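Local coordinates for protein vascular endothelial growth factor homolog (Orf virus, PDB 2GNN) that induces endothelial cell proliferation as a secreted, disulfide-linked homodimeric growth factor of the PDGF/VEGF family that binds vascular endothelial growth factor receptors, at residues E69-M74 with S91-K96; I27-S32 with V48-C53; T39-N44 with L77-S82; T73-G78 with N85-L90. All coordinates share one frame; numbering follows the deposited sequence.

Interaction 1. Residues E69-M74 with S91-K96; sequences EVNVTM and SFVEHK. Unlike the reference sequence in segment 69-74: Thr-73 (reference Ser). With NAG (2-acetamido-2-deoxy-beta-D-glucopyranose), chain M.
Phe-92, Glu-69 and Glu-94 bury the largest areas where strand 69-74 meets strand 91-96, in the long antiparallel hairpin of the PDGF/VEGF cystine-knot fold. The hydrogen-bonded pairs are Val-70 with Glu-94 and Val-72 with Phe-92; the straightest of their four backbone bonds runs from Glu-94 N to Val-70 O at 2.8 Å, 176° at the hydrogen. Side chains alternate between two faces. On the face of Val-70, Val-72, Phe-92 and Glu-94, the Glu-94 chain bends at chi2 (-98°) and lies across Val-72, its CG 3.4 Å from Val-72 CG2. OE1 of this buried carboxylate is hydrogen-bonded to Met-51 N on strand 47-54. Met-74 reaches toward Glu-94 tip to tip and runs roughly perpendicular to Phe-92. Its CB is 3.7 Å from Phe-92 CE1, and SD lies 4.4 Å from the ring centroid, an oblique Met-aromatic contact. On the other face, the extended Glu-69 lies beside His-95 and points the same way, with carboxylate and imidazole planes 13° apart, while Glu-69 OE1 approaches Val-93 CG1 to 3.6 Å. His-95 ND1 is engaged by Cys-53 N, so the ring also ties the hairpin to strand 47-54. Asn-71 and Ser-91 share this face, with Ser-91 OG 3.7 Å from Asn-71 CB. The hairpin carries its sugar here: Asn-71 ND2 is covalently bonded to C1 of the N-acetylglucosamine at 1.5 Å.

Interaction 2. Residues I27-S32 with V48-C53; sequences IVVPVS and VTLMRC
Val-48 and Val-31 meet at the close-packed end of this contact, crossing at about a right angle with Val-31 CG2 3.7 Å from Val-48 CG1. Both are buried, and both also touch Leu-76 of strand 62-79. Next to them Val-29 CG2 comes to 4.3 Å from Leu-50 CD1, a looser approach on the same inward face, where Leu-50 also packs on Met-74 and Phe-92. Four backbone hydrogen bonds join strand 27-30 to strand 48-53, two in the pair Val-29 with Val-48 and two in the pair Ile-27 with Leu-50. They form a two-stranded antiparallel sheet within the cystine-knot fold. Val-29 N to Val-48 O is nearly linear (168°). The single bent bond runs from Ile-27 N to Leu-50 O (139°, donor tilted from the carbonyl plane), while its partner from Leu-50 N stays straight. At that more open end Ile-27 is exposed, yet its CG2 sits 3.8 Å from Arg-52 CB, one side chain lying across the other. The arginine chain then bends at chi2 (-100°), and NH1 points at Val-93 O of the neighbouring hairpin, modelled too close for a reliable hydrogen bond. The opposite face is sparser, with Val-28 CG2 4.1 Å from Thr-49 OG1. That hydroxyl is hydrogen-bonded to Gly-19 O and Arg-25 NH1 of the second subunit, and that arginine also packs against Val-28.

Interaction 3. Residues T39-N44 with L77-S82; sequences TSQRFN and LGASGS
Asn-44 and Leu-77 form the backbone part of the contact, a single antiparallel hydrogen-bonded bridge between the 39-44 loop and the end of strand 62-79. Asn-44 N donates to Leu-77 O at 2.8 Å and Leu-77 N to Asn-44 O at 2.9 Å, both close to 157° at the hydrogen. The touching parts of the two chains run nearly oppositely, 168° apart, and the loop pairs with the hairpin strand at this one point. One polar link passes through water: Asn-44 ND2 donates to a water at 2.6 Å, which returns a weak bond to Leu-77 O, so this carbonyl has both a backbone and a solvent partner. Van der Waals contacts make up the rest. Leu-77 CB lies 3.4 Å from Asn-44 O; its CG stands anti to the backbone N (chi1 175°), and CD2 beyond is 4.0 Å from Asn-44 CB. Farther along, Gln-41 extends its amide across Gly-78 and Ala-79, bringing NE2 3.7 Å from Gly-78 CA and CD 4.1 Å from Ala-79 CB. NE2 and Ala-79 N are both donors, and both are hydrogen-bonded to Gln-88 OE1 on strand 85-102, one shared acceptor, consistent with their closeness. Benzamidine, probably from the crystallisation liquor, binds nearby at Gly-81 O. Phe-43 extends the packing inward, meeting Val-31 and Ser-32 of helix 31-34 and Leu-90 of strand 85-102, while Leu-77 lies against Trp-13 of the second subunit.

Interaction 4. Residues T73-G78 with N85-L90; sequences TMELLG and NGMQRL. Unlike the reference sequence in segment 73-78: Thr-73 (reference Ser).
The distal part of the long antiparallel beta hairpin in this cystine-knot growth factor pairs strand 73-78 with strand 85-90. Leu-90 meets Leu-76 on the face turned to strand 47-54 and the 35-43 region: the side chains are roughly perpendicular, CD1 to CD1 at 3.8 Å. Six backbone bonds join Met-74 with Leu-90, Leu-76 with Gln-88 and Gly-78 with Gly-86; Leu-76 N to Gln-88 O is nearly linear, 174° at the hydrogen. On the other face Met-87 folds back over strand 73-78, bent at chi2 (-52°) and chi3. This brings CE 3.7 Å from Glu-75 CG and SD 3.7 Å from Leu-77 CD1, and Trp-13 of the second subunit packs on the same methionine. Glu-75 and Arg-89 are oppositely charged, but their charged atoms do not touch: Glu-75 OE2 is 5.2 Å from Arg-89 NE. Thr-73 lies alongside Arg-89, its CG2 3.6 Å from Arg-89 CB. At the hairpin's end, Gly-78 has no side chain to obstruct the amide of Gln-88, whose OE1 is hydrogen-bonded to Gln-41 NE2 and Ala-79 N and approaches Gly-78 CA to 3.3 Å.

In the fold
Interactions 1 and 4 are successive lengths of one hairpin, strands 62-79 and 85-102; they share Thr-73 and Met-74, and their centres lie about 15 Å apart. Interaction 2 is a separate two-stranded sheet that closes along the chain before they open; its centre is about 10 Å from that of interaction 1, and it packs on the hairpin through Leu-50, Val-48 and Val-31. Interaction 3 crosses interaction 2 in sequence, 39-44 lying between 27-32 and 48-53. It shares Leu-77 and Gly-78 with interaction 4, centres about 8 Å apart, and Phe-43 bridges it to interactions 2 and 4. Every contact also touches the second subunit, so this elongated framework contributes directly to the dimer.

Interaction 1. Residues E69-M74 with S91-K96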
loop_
_atom_site.group_PDB
_atom_site.type_symbol
_atom_site.label_atom_id
_atom_site.label_comp_id
_atom_site.label_asym_id
_atom_site.label_seq_id
_atom_site.Cartn_x
_atom_site.Cartn_y
_atom_site.Cartn_z
ATOM N N GLU B 69 -8.323 -7.269 -14.199
ATOM C CA GLU B 69 -6.959 -6.773 -14.173
ATOM C C GLU B 69 -6.719 -5.885 -15.383
ATOM O O GLU B 69 -7.544 -5.831 -16.280
ATOM C CB GLU B 69 -5.974 -7.941 -14.166
ATOM C CG GLU B 69 -6.235 -8.976 -13.077
ATOM C CD GLU B 69 -5.129 -10.011 -12.963
ATOM O OE1 GLU B 69 -4.443 -10.298 -13.978
ATOM O OE2 GLU B 69 -4.943 -10.544 -11.847
ATOM N N VAL B 70 -5.599 -5.174 -15.397
ATOM C CA VAL B 70 -5.205 -4.391 -16.565
ATOM C C VAL B 70 -3.685 -4.265 -16.579
ATOM O O VAL B 70 -3.042 -4.264 -15.527
ATOM C CB VAL B 70 -5.927 -3.005 -16.616
ATOM C CG1 VAL B 70 -5.328 -2.029 -15.618
ATOM C CG2 VAL B 70 -5.902 -2.420 -18.020
ATOM N N ASN B 71 -3.105 -4.209 -17.771
ATOM C CA ASN B 71 -1.671 -4.009 -17.892
ATOM C C ASN B 71 -1.409 -2.525 -18.107
ATOM O O ASN B 71 -2.079 -1.880 -18.930
ATOM C CB ASN B 71 -1.072 -4.838 -19.034
ATOM C CG ASN B 71 -1.621 -6.258 -19.087
ATOM O OD1 ASN B 71 -1.356 -7.066 -18.188
ATOM N ND2 ASN B 71 -2.404 -6.558 -20.159
ATOM N N VAL B 72 -0.464 -1.982 -17.338
ATOM C CA VAL B 72 -0.070 -0.582 -17.472
ATOM C C VAL B 72 1.431 -0.489 -17.657
ATOM O O VAL B 72 2.189 -1.204 -17.000
ATOM C CB VAL B 72 -0.510 0.286 -16.263
ATOM C CG1 VAL B 72 -2.020 0.285 -16.114
ATOM C CG2 VAL B 72 0.124 -0.199 -15.007
ATOM N N THR B 73 1.844 0.389 -18.567
ATOM C CA THR B 73 3.257 0.615 -18.880
ATOM C C THR B 73 3.778 1.798 -18.058
ATOM O O THR B 73 3.175 2.868 -18.064
ATOM C CB THR B 73 3.446 0.897 -20.399
ATOM O OG1 THR B 73 2.860 -0.161 -21.165
ATOM C CG2 THR B 73 4.909 1.017 -20.773
ATOM N N MET B 74 4.890 1.603 -17.355
ATOM C CA MET B 74 5.554 2.692 -16.639
ATOM C C MET B 74 6.982 2.904 -17.113
ATOM O O MET B 74 7.732 1.941 -17.284
ATOM C CB MET B 74 5.560 2.415 -15.140
ATOM C CG MET B 74 4.180 2.372 -14.515
ATOM S SD MET B 74 4.291 2.026 -12.761
ATOM C CE MET B 74 2.582 1.631 -12.444
ATOM N N SER B 91 5.894 -3.254 -18.131
ATOM C CA SER B 91 4.458 -3.490 -17.989
ATOM C C SER B 91 4.179 -4.046 -16.608
ATOM O O SER B 91 4.958 -4.852 -16.093
ATOM C CB SER B 91 3.990 -4.479 -19.059
ATOM O OG SER B 91 2.584 -4.691 -19.028
ATOM N N PHE B 92 3.082 -3.596 -16.004
ATOM C CA PHE B 92 2.703 -4.015 -14.651
ATOM C C PHE B 92 1.228 -4.377 -14.615
ATOM O O PHE B 92 0.413 -3.795 -15.326
ATOM C CB PHE B 92 2.977 -2.896 -13.627
ATOM C CG PHE B 92 4.412 -2.452 -13.585
ATOM C CD1 PHE B 92 4.897 -1.528 -14.511
ATOM C CD2 PHE B 92 5.280 -2.974 -12.649
ATOM C CE1 PHE B 92 6.231 -1.142 -14.497
ATOM C CE2 PHE B 92 6.618 -2.589 -12.629
ATOM C CZ PHE B 92 7.083 -1.660 -13.554
ATOM N N VAL B 93 0.890 -5.346 -13.780
ATOM C CA VAL B 93 -0.495 -5.746 -13.618
ATOM C C VAL B 93 -1.132 -4.907 -12.505
ATOM O O VAL B 93 -0.608 -4.867 -11.396
ATOM C CB VAL B 93 -0.597 -7.263 -13.311
ATOM C CG1 VAL B 93 -2.045 -7.684 -13.134
ATOM C CG2 VAL B 93 0.055 -8.078 -14.437
ATOM N N GLU B 94 -2.238 -4.228 -12.815
ATOM C CA GLU B 94 -3.048 -3.519 -11.809
ATOM C C GLU B 94 -4.392 -4.218 -11.688
ATOM O O GLU B 94 -4.910 -4.725 -12.676
ATOM C CB GLU B 94 -3.338 -2.078 -12.235
ATOM C CG GLU B 94 -2.158 -1.287 -12.738
ATOM C CD GLU B 94 -1.539 -0.393 -11.687
ATOM O OE1 GLU B 94 -2.197 -0.056 -10.685
ATOM O OE2 GLU B 94 -0.380 -0.005 -11.877
ATOM N N HIS B 95 -4.977 -4.213 -10.499
ATOM C CA HIS B 95 -6.305 -4.757 -10.319
ATOM C C HIS B 95 -7.351 -3.655 -10.442
ATOM O O HIS B 95 -7.218 -2.591 -9.826
ATOM C CB HIS B 95 -6.417 -5.465 -8.972
ATOM C CG HIS B 95 -5.449 -6.594 -8.807
ATOM N ND1 HIS B 95 -5.077 -7.082 -7.572
ATOM C CD2 HIS B 95 -4.762 -7.318 -9.720
ATOM C CE1 HIS B 95 -4.207 -8.062 -7.732
ATOM N NE2 HIS B 95 -4.007 -8.232 -9.027
ATOM N N LYS B 96 -8.384 -3.914 -11.245
ATOM C CA LYS B 96 -9.474 -2.957 -11.469
ATOM C C LYS B 96 -10.777 -3.323 -10.763
ATOM O O LYS B 96 -11.640 -2.465 -10.564
ATOM C CB LYS B 96 -9.740 -2.777 -12.965
ATOM C CG LYS B 96 -8.979 -1.624 -13.601
ATOM C CD LYS B 96 -9.675 -1.182 -14.886
ATOM C CE LYS B 96 -8.949 -0.017 -15.548
ATOM N NZ LYS B 96 -9.565 0.325 -16.865
HETATM C C1 NAG M . -2.673 -7.962 -20.446
HETATM C C2 NAG M . -4.015 -8.710 -20.320
HETATM C C3 NAG M . -3.760 -10.222 -20.290
HETATM C C4 NAG M . -3.045 -10.640 -21.578
HETATM C C5 NAG M . -1.794 -9.774 -21.778
HETATM C C6 NAG M . -1.144 -10.084 -23.122
HETATM C C7 NAG M . -6.064 -7.847 -19.308
HETATM C C8 NAG M . -7.126 -8.673 -18.639
HETATM N N2 NAG M . -4.808 -8.280 -19.174
HETATM O O3 NAG M . -4.956 -10.956 -20.105
HETATM O O4 NAG M . -2.698 -12.011 -21.528
HETATM O O5 NAG M . -2.095 -8.381 -21.682
HETATM O O6 NAG M . 0.143 -10.614 -22.917
HETATM O O7 NAG M . -6.367 -6.827 -19.937
#

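Interaction 2. Residues I27-S32 with V48-C53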
loop_
_atom_site.group_PDB
_atom_site.type_symbol
_atom_site.label_atom_id
_atom_site.label_comp_id
_atom_site.label_asym_id
_atom_site.label_seq_id
_atom_site.Cartn_x
_atom_site.Cartn_y
_atom_site.Cartn_z
ATOM N N ILE B 27 -0.512 0.024 -3.321
ATOM C CA ILE B 27 0.425 -0.701 -2.489
ATOM C C ILE B 27 1.798 -0.472 -3.113
ATOM O O ILE B 27 1.927 -0.403 -4.341
ATOM C CB ILE B 27 0.034 -2.224 -2.352
ATOM C CG1 ILE B 27 0.864 -2.913 -1.267
ATOM C CG2 ILE B 27 0.184 -2.978 -3.671
ATOM C CD1 ILE B 27 0.118 -4.026 -0.531
ATOM N N VAL B 28 2.811 -0.291 -2.273
ATOM C CA VAL B 28 4.169 -0.069 -2.753
ATOM C C VAL B 28 4.802 -1.430 -2.924
ATOM O O VAL B 28 4.805 -2.235 -1.994
ATOM C CB VAL B 28 5.003 0.805 -1.761
ATOM C CG1 VAL B 28 6.427 0.975 -2.250
ATOM C CG2 VAL B 28 4.349 2.158 -1.579
ATOM N N VAL B 29 5.331 -1.679 -4.116
ATOM C CA VAL B 29 5.908 -2.967 -4.469
ATOM C C VAL B 29 7.318 -2.730 -5.022
ATOM O O VAL B 29 7.529 -1.770 -5.764
ATOM C CB VAL B 29 5.021 -3.702 -5.554
ATOM C CG1 VAL B 29 5.599 -5.049 -5.902
ATOM C CG2 VAL B 29 3.584 -3.896 -5.067
ATOM N N PRO B 30 8.288 -3.589 -4.656
ATOM C CA PRO B 30 9.613 -3.555 -5.291
ATOM C C PRO B 30 9.530 -3.939 -6.764
ATOM O O PRO B 30 8.940 -4.964 -7.100
ATOM C CB PRO B 30 10.405 -4.628 -4.524
ATOM C CG PRO B 30 9.654 -4.869 -3.284
ATOM C CD PRO B 30 8.211 -4.620 -3.606
ATOM N N VAL B 31 10.100 -3.114 -7.634
ATOM C CA VAL B 31 10.063 -3.355 -9.066
ATOM C C VAL B 31 10.730 -4.689 -9.448
ATOM O O VAL B 31 10.242 -5.409 -10.329
ATOM C CB VAL B 31 10.703 -2.191 -9.856
ATOM C CG1 VAL B 31 10.783 -2.512 -11.336
ATOM C CG2 VAL B 31 9.902 -0.915 -9.657
ATOM N N SER B 32 11.824 -5.035 -8.782
ATOM C CA SER B 32 12.523 -6.257 -9.123
ATOM C C SER B 32 11.619 -7.482 -8.952
ATOM O O SER B 32 11.745 -8.448 -9.695
ATOM C CB SER B 32 13.758 -6.415 -8.260
ATOM O OG SER B 32 13.346 -6.582 -6.925
ATOM N N VAL B 48 7.496 0.864 -6.894
ATOM C CA VAL B 48 6.359 1.523 -7.545
ATOM C C VAL B 48 5.079 1.302 -6.763
ATOM O O VAL B 48 4.948 0.326 -6.015
ATOM C CB VAL B 48 6.128 1.027 -8.990
ATOM C CG1 VAL B 48 7.186 1.601 -9.935
ATOM C CG2 VAL B 48 6.052 -0.534 -9.049
ATOM N N THR B 49 4.139 2.223 -6.939
ATOM C CA THR B 49 2.796 2.062 -6.410
ATOM C C THR B 49 1.877 1.419 -7.468
ATOM O O THR B 49 1.687 1.965 -8.569
ATOM C CB THR B 49 2.224 3.414 -5.955
ATOM O OG1 THR B 49 3.152 4.033 -5.078
ATOM C CG2 THR B 49 0.925 3.236 -5.214
ATOM N N LEU B 50 1.309 0.266 -7.114
ATOM C CA LEU B 50 0.386 -0.456 -7.987
ATOM C C LEU B 50 -0.965 -0.618 -7.320
ATOM O O LEU B 50 -1.042 -0.807 -6.098
ATOM C CB LEU B 50 0.951 -1.838 -8.314
ATOM C CG LEU B 50 2.273 -1.903 -9.071
ATOM C CD1 LEU B 50 2.696 -3.339 -9.247
ATOM C CD2 LEU B 50 2.105 -1.234 -10.413
ATOM N N MET B 51 -2.031 -0.534 -8.115
ATOM C CA MET B 51 -3.368 -0.826 -7.617
ATOM C C MET B 51 -3.519 -2.337 -7.501
ATOM O O MET B 51 -3.361 -3.065 -8.475
ATOM C CB MET B 51 -4.432 -0.240 -8.531
ATOM C CG MET B 51 -4.417 1.272 -8.601
ATOM S SD MET B 51 -4.542 2.047 -6.975
ATOM C CE MET B 51 -6.284 1.850 -6.594
ATOM N N ARG B 52 -3.777 -2.809 -6.290
ATOM C CA ARG B 52 -3.903 -4.237 -6.038
ATOM C C ARG B 52 -5.042 -4.469 -5.085
ATOM O O ARG B 52 -5.323 -3.625 -4.232
ATOM C CB ARG B 52 -2.637 -4.766 -5.395
ATOM C CG ARG B 52 -1.532 -5.021 -6.359
ATOM C CD ARG B 52 -1.441 -6.492 -6.699
ATOM N NE ARG B 52 -0.336 -6.757 -7.609
ATOM C CZ ARG B 52 -0.181 -6.137 -8.772
ATOM N NH1 ARG B 52 -1.057 -5.203 -9.130
ATOM N NH2 ARG B 52 0.853 -6.425 -9.561
ATOM N N CYS B 53 -5.689 -5.617 -5.213
ATOM C CA CYS B 53 -6.830 -5.941 -4.371
ATOM C C CYS B 53 -6.406 -6.056 -2.917
ATOM O O CYS B 53 -5.422 -6.737 -2.592
ATOM C CB CYS B 53 -7.515 -7.215 -4.855
ATOM S SG CYS B 53 -8.350 -6.979 -6.442
#

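Interaction 3. Residues T39-N44 with L77-S82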
loop_
_atom_site.group_PDB
_atom_site.type_symbol
_atom_site.label_atom_id
_atom_site.label_comp_id
_atom_site.label_asym_id
_atom_site.label_seq_id
_atom_site.Cartn_x
_atom_site.Cartn_y
_atom_site.Cartn_z
ATOM N N THR B 39 17.338 -9.711 -14.099
ATOM C CA THR B 39 18.295 -10.006 -13.042
ATOM C C THR B 39 19.552 -9.176 -13.303
ATOM O O THR B 39 19.719 -8.644 -14.406
ATOM C CB THR B 39 18.738 -11.453 -13.159
ATOM O OG1 THR B 39 19.089 -11.680 -14.515
ATOM C CG2 THR B 39 17.662 -12.445 -12.742
ATOM N N SER B 40 20.456 -9.112 -12.317
ATOM C CA SER B 40 21.685 -8.296 -12.387
ATOM C C SER B 40 21.433 -6.849 -12.800
ATOM O O SER B 40 22.152 -6.293 -13.629
ATOM C CB SER B 40 22.723 -8.930 -13.325
ATOM O OG SER B 40 23.307 -10.058 -12.703
ATOM N N GLN B 41 20.379 -6.240 -12.277
ATOM C CA GLN B 41 20.123 -4.827 -12.583
ATOM C C GLN B 41 19.405 -4.147 -11.422
ATOM O O GLN B 41 18.876 -4.817 -10.531
ATOM C CB GLN B 41 19.365 -4.648 -13.893
ATOM C CG GLN B 41 17.845 -4.569 -13.761
ATOM C CD GLN B 41 17.206 -4.066 -15.013
ATOM O OE1 GLN B 41 17.078 -4.804 -15.989
ATOM N NE2 GLN B 41 16.821 -2.787 -15.022
ATOM N N ARG B 42 19.422 -2.814 -11.422
ATOM C CA ARG B 42 18.724 -2.038 -10.398
ATOM C C ARG B 42 17.668 -1.222 -11.069
ATOM O O ARG B 42 17.779 -0.941 -12.261
ATOM C CB ARG B 42 19.699 -1.121 -9.662
ATOM C CG ARG B 42 20.704 -1.874 -8.821
ATOM C CD ARG B 42 20.895 -1.204 -7.524
ATOM N NE ARG B 42 21.703 -2.006 -6.625
ATOM C CZ ARG B 42 21.221 -2.652 -5.572
ATOM N NH1 ARG B 42 19.928 -2.589 -5.294
ATOM N NH2 ARG B 42 22.035 -3.358 -4.795
ATOM N N PHE B 43 16.644 -0.841 -10.310
ATOM C CA PHE B 43 15.605 0.047 -10.843
ATOM C C PHE B 43 15.526 1.329 -10.040
ATOM O O PHE B 43 15.674 1.330 -8.823
ATOM C CB PHE B 43 14.232 -0.633 -10.854
ATOM C CG PHE B 43 14.225 -1.970 -11.576
ATOM C CD1 PHE B 43 14.528 -3.138 -10.898
ATOM C CD2 PHE B 43 13.910 -2.050 -12.935
ATOM C CE1 PHE B 43 14.537 -4.384 -11.563
ATOM C CE2 PHE B 43 13.911 -3.277 -13.599
ATOM C CZ PHE B 43 14.222 -4.440 -12.906
ATOM N N ASN B 44 15.290 2.424 -10.746
ATOM C CA ASN B 44 15.134 3.702 -10.113
ATOM C C ASN B 44 13.882 4.381 -10.640
ATOM O O ASN B 44 13.774 4.624 -11.838
ATOM C CB ASN B 44 16.412 4.530 -10.293
ATOM C CG ASN B 44 17.427 4.261 -9.189
ATOM O OD1 ASN B 44 17.208 4.642 -8.039
ATOM N ND2 ASN B 44 18.526 3.595 -9.523
ATOM N N LEU B 77 13.874 4.227 -14.665
ATOM C CA LEU B 77 15.281 4.235 -15.027
ATOM C C LEU B 77 15.843 2.886 -14.667
ATOM O O LEU B 77 15.774 2.470 -13.508
ATOM C CB LEU B 77 16.054 5.362 -14.310
ATOM C CG LEU B 77 17.575 5.368 -14.532
ATOM C CD1 LEU B 77 17.934 5.871 -15.933
ATOM C CD2 LEU B 77 18.238 6.217 -13.474
ATOM N N GLY B 78 16.378 2.191 -15.668
ATOM C CA GLY B 78 16.939 0.870 -15.459
ATOM C C GLY B 78 18.181 0.714 -16.298
ATOM O O GLY B 78 18.990 1.632 -16.383
ATOM N N ALA B 79 18.326 -0.452 -16.927
ATOM C CA ALA B 79 19.510 -0.773 -17.698
ATOM C C ALA B 79 19.210 -0.748 -19.184
ATOM O O ALA B 79 18.116 -1.104 -19.622
ATOM C CB ALA B 79 20.045 -2.115 -17.285
ATOM N N SER B 80 20.186 -0.292 -19.951
ATOM C CA SER B 80 20.165 -0.394 -21.389
ATOM C C SER B 80 20.843 -1.701 -21.845
ATOM O O SER B 80 21.327 -2.520 -21.025
ATOM C CB SER B 80 20.933 0.774 -21.959
ATOM O OG SER B 80 22.293 0.610 -21.608
ATOM N N GLY B 81 20.907 -1.867 -23.161
ATOM C CA GLY B 81 21.516 -3.027 -23.794
ATOM C C GLY B 81 22.920 -3.316 -23.325
ATOM O O GLY B 81 23.307 -4.490 -23.206
ATOM N N SER B 82 23.676 -2.257 -23.027
ATOM C CA SER B 82 25.058 -2.386 -22.549
ATOM C C SER B 82 25.153 -2.519 -21.058
ATOM O O SER B 82 26.262 -2.666 -20.515
ATOM C CB SER B 82 25.905 -1.204 -22.983
ATOM O OG SER B 82 25.404 0.004 -22.435
HETATM O O HOH W 1 18.777 2.644 -11.928
#

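Interaction 4. Residues T73-G78 with N85-L90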
loop_
_atom_site.group_PDB
_atom_site.type_symbol
_atom_site.label_atom_id
_atom_site.label_comp_id
_atom_site.label_asym_id
_atom_site.label_seq_id
_atom_site.Cartn_x
_atom_site.Cartn_y
_atom_site.Cartn_z
ATOM N N THR B 73 1.844 0.389 -18.567
ATOM C CA THR B 73 3.257 0.615 -18.880
ATOM C C THR B 73 3.778 1.798 -18.058
ATOM O O THR B 73 3.175 2.868 -18.064
ATOM C CB THR B 73 3.446 0.897 -20.399
ATOM O OG1 THR B 73 2.860 -0.161 -21.165
ATOM C CG2 THR B 73 4.909 1.017 -20.773
ATOM N N MET B 74 4.890 1.603 -17.355
ATOM C CA MET B 74 5.554 2.692 -16.639
ATOM C C MET B 74 6.982 2.904 -17.113
ATOM O O MET B 74 7.732 1.941 -17.284
ATOM C CB MET B 74 5.560 2.415 -15.140
ATOM C CG MET B 74 4.180 2.372 -14.515
ATOM S SD MET B 74 4.291 2.026 -12.761
ATOM C CE MET B 74 2.582 1.631 -12.444
ATOM N N GLU B 75 7.373 4.159 -17.311
ATOM C CA GLU B 75 8.775 4.457 -17.588
ATOM C C GLU B 75 9.611 4.600 -16.310
ATOM O O GLU B 75 9.309 5.423 -15.453
ATOM C CB GLU B 75 8.933 5.667 -18.508
ATOM C CG GLU B 75 10.290 5.650 -19.199
ATOM C CD GLU B 75 10.381 6.538 -20.419
ATOM O OE1 GLU B 75 9.915 7.703 -20.360
ATOM O OE2 GLU B 75 10.950 6.064 -21.433
ATOM N N LEU B 76 10.640 3.764 -16.196
ATOM C CA LEU B 76 11.542 3.694 -15.049
ATOM C C LEU B 76 12.940 3.940 -15.565
ATOM O O LEU B 76 13.180 3.823 -16.752
ATOM C CB LEU B 76 11.577 2.279 -14.483
ATOM C CG LEU B 76 10.437 1.668 -13.696
ATOM C CD1 LEU B 76 10.779 0.241 -13.582
ATOM C CD2 LEU B 76 10.370 2.259 -12.322
ATOM N N LEU B 77 13.874 4.227 -14.665
ATOM C CA LEU B 77 15.281 4.235 -15.027
ATOM C C LEU B 77 15.843 2.886 -14.667
ATOM O O LEU B 77 15.774 2.470 -13.508
ATOM C CB LEU B 77 16.054 5.362 -14.310
ATOM C CG LEU B 77 17.575 5.368 -14.532
ATOM C CD1 LEU B 77 17.934 5.871 -15.933
ATOM C CD2 LEU B 77 18.238 6.217 -13.474
ATOM N N GLY B 78 16.378 2.191 -15.668
ATOM C CA GLY B 78 16.939 0.870 -15.459
ATOM C C GLY B 78 18.181 0.714 -16.298
ATOM O O GLY B 78 18.990 1.632 -16.383
ATOM N N ASN B 85 23.063 2.877 -17.490
ATOM C CA ASN B 85 21.830 3.476 -17.034
ATOM C C ASN B 85 21.060 3.881 -18.269
ATOM O O ASN B 85 21.603 4.539 -19.181
ATOM C CB ASN B 85 22.104 4.702 -16.134
ATOM C CG ASN B 85 22.464 4.314 -14.691
ATOM O OD1 ASN B 85 21.590 3.963 -13.892
ATOM N ND2 ASN B 85 23.751 4.386 -14.359
ATOM N N GLY B 86 19.796 3.488 -18.319
ATOM C CA GLY B 86 18.936 3.883 -19.438
ATOM C C GLY B 86 17.487 3.670 -19.086
ATOM O O GLY B 86 17.167 2.807 -18.273
ATOM N N MET B 87 16.605 4.461 -19.683
ATOM C CA MET B 87 15.172 4.310 -19.430
ATOM C C MET B 87 14.647 2.957 -19.948
ATOM O O MET B 87 15.171 2.422 -20.927
ATOM C CB MET B 87 14.390 5.473 -20.049
ATOM C CG MET B 87 14.845 6.880 -19.584
ATOM S SD MET B 87 14.901 7.026 -17.776
ATOM C CE MET B 87 13.173 7.163 -17.353
ATOM N N GLN B 88 13.638 2.416 -19.263
ATOM C CA GLN B 88 12.925 1.214 -19.686
ATOM C C GLN B 88 11.437 1.402 -19.502
ATOM O O GLN B 88 11.009 1.738 -18.404
ATOM C CB GLN B 88 13.333 0.042 -18.809
ATOM C CG GLN B 88 14.692 -0.497 -19.071
ATOM C CD GLN B 88 14.970 -1.683 -18.206
ATOM O OE1 GLN B 88 15.712 -1.597 -17.229
ATOM N NE2 GLN B 88 14.368 -2.815 -18.551
ATOM N N ARG B 89 10.645 1.204 -20.556
ATOM C CA ARG B 89 9.195 1.066 -20.382
ATOM C C ARG B 89 8.889 -0.383 -20.019
ATOM O O ARG B 89 9.215 -1.294 -20.780
ATOM C CB ARG B 89 8.407 1.458 -21.633
ATOM C CG ARG B 89 8.794 2.775 -22.272
ATOM C CD ARG B 89 9.558 2.540 -23.574
ATOM N NE ARG B 89 8.728 2.745 -24.765
ATOM C CZ ARG B 89 8.979 2.231 -25.972
ATOM N NH1 ARG B 89 10.035 1.450 -26.179
ATOM N NH2 ARG B 89 8.154 2.494 -26.983
ATOM N N LEU B 90 8.278 -0.595 -18.858
ATOM C CA LEU B 90 7.923 -1.936 -18.404
ATOM C C LEU B 90 6.430 -2.037 -18.108
ATOM O O LEU B 90 5.774 -1.031 -17.882
ATOM C CB LEU B 90 8.749 -2.318 -17.185
ATOM C CG LEU B 90 10.264 -2.416 -17.394
ATOM C CD1 LEU B 90 10.981 -2.619 -16.068
ATOM C CD2 LEU B 90 10.637 -3.522 -18.401
#